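Local coordinates for general Secretion Pathway Protein (Vibrio vulnificus, PDB 4G54) that probably binds peptidoglycan as a periplasmic domain of the EpsAB fusion protein of the type II secretion system, at residues A[26-29]-A[30-34]. Numbering follows the deposited sequence.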
# COMPACT_ATOMS: atom_id res chain seq x y z
N ARG A 26 9.33 13.62 -14.38
CA ARG A 26 8.24 13.75 -15.32
C ARG A 26 6.84 14.19 -14.75
O ARG A 26 6.15 15.01 -15.38
CB ARG A 26 8.08 12.41 -16.04
CG ARG A 26 6.96 12.47 -16.98
CD ARG A 26 6.92 11.29 -17.93
NE ARG A 26 5.65 11.35 -18.66
CZ ARG A 26 4.46 11.02 -18.14
NH1 ARG A 26 4.34 10.56 -16.90
NH2 ARG A 26 3.37 11.14 -18.90
N MET A 27 6.40 13.56 -13.66
CA MET A 27 5.08 13.79 -13.11
C MET A 27 5.21 14.94 -12.15
O MET A 27 6.00 14.91 -11.17
CB MET A 27 4.57 12.55 -12.34
CG MET A 27 4.34 11.41 -13.32
SD MET A 27 3.53 9.93 -12.69
CE MET A 27 4.76 9.33 -11.48
N THR A 28 4.43 15.97 -12.40
CA THR A 28 4.66 17.22 -11.69
C THR A 28 3.63 17.58 -10.62
O THR A 28 3.79 18.57 -9.92
CB THR A 28 4.75 18.40 -12.71
OG1 THR A 28 3.50 18.45 -13.40
CG2 THR A 28 5.83 18.12 -13.72
N THR A 29 2.61 16.74 -10.46
CA THR A 29 1.65 16.94 -9.39
C THR A 29 1.43 15.64 -8.70
O THR A 29 1.62 14.55 -9.29
CB THR A 29 0.27 17.41 -9.87
OG1 THR A 29 -0.37 16.37 -10.62
CG2 THR A 29 0.38 18.63 -10.76
N ARG A 30 1.00 15.78 -7.44
CA ARG A 30 0.74 14.60 -6.61
C ARG A 30 -0.39 13.78 -7.25
O ARG A 30 -0.33 12.57 -7.25
CB ARG A 30 0.44 14.99 -5.19
CG ARG A 30 0.47 13.73 -4.28
CD ARG A 30 0.02 13.93 -2.82
NE ARG A 30 0.37 15.21 -2.23
CZ ARG A 30 1.49 15.46 -1.60
NH1 ARG A 30 2.40 14.50 -1.42
NH2 ARG A 30 1.71 16.71 -1.10
N ALA A 31 -1.41 14.45 -7.78
CA ALA A 31 -2.54 13.73 -8.36
C ALA A 31 -2.06 12.91 -9.56
O ALA A 31 -2.49 11.78 -9.72
CB ALA A 31 -3.61 14.73 -8.80
N GLN A 32 -1.17 13.44 -10.37
CA GLN A 32 -0.61 12.68 -11.48
C GLN A 32 0.14 11.43 -10.97
O GLN A 32 -0.04 10.28 -11.48
CB GLN A 32 0.40 13.58 -12.25
CG GLN A 32 0.78 13.03 -13.51
CD GLN A 32 1.61 14.00 -14.27
OE1 GLN A 32 1.86 15.15 -13.80
NE2 GLN A 32 2.05 13.56 -15.45
N GLY A 33 0.97 11.64 -9.94
CA GLY A 33 1.67 10.48 -9.32
C GLY A 33 0.75 9.45 -8.75
O GLY A 33 1.02 8.26 -8.86
N LEU A 34 -0.30 9.91 -8.10
CA LEU A 34 -1.23 8.92 -7.45
C LEU A 34 -2.05 8.20 -8.51
O LEU A 34 -2.32 6.99 -8.34
CB LEU A 34 -2.18 9.58 -6.48
CG LEU A 34 -1.51 10.06 -5.23
CD1 LEU A 34 -2.55 10.86 -4.48
CD2 LEU A 34 -1.01 8.85 -4.34
O HOH W 1 1.72 10.17 -16.16
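R26 reaches Q32 through a water: the extended arginine chain places NH1 2.8 Å from the oxygen of water 1, which lies at the edge of the guanidinium and also accepts a weak bond from Q32 NE2. The guanidinium and amide planes stand 73° apart, and R26 NH1 is held as well by the carbonyl of T106. M27, buried and paired through its backbone with Y91, lays CB and CG against the glutamine amide, its CG 3.8 Å from Q32 NE2. Its chain runs out to SD, 3.9 Å from G33 CA, and the bend at chi3 (-65°) brings CE against the same CA. At T28 the backbone N donates to the side-chain OE1 of Q32 at 3.0 Å, approaching from above the carbonyl plane. T29 is the N-cap of helix 30-40. With chi1 at 68°, its OG1 sits between the backbone N and the carbonyl carbon and accepts from Q32 N at 3.0 Å, while T29 O takes the first-turn bond from G33 N. Two backbone N-H groups of the first helical turn are thus satisfied by T29, while the Q32 side chain holds the loop backbone at T28, the residue before the N-cap.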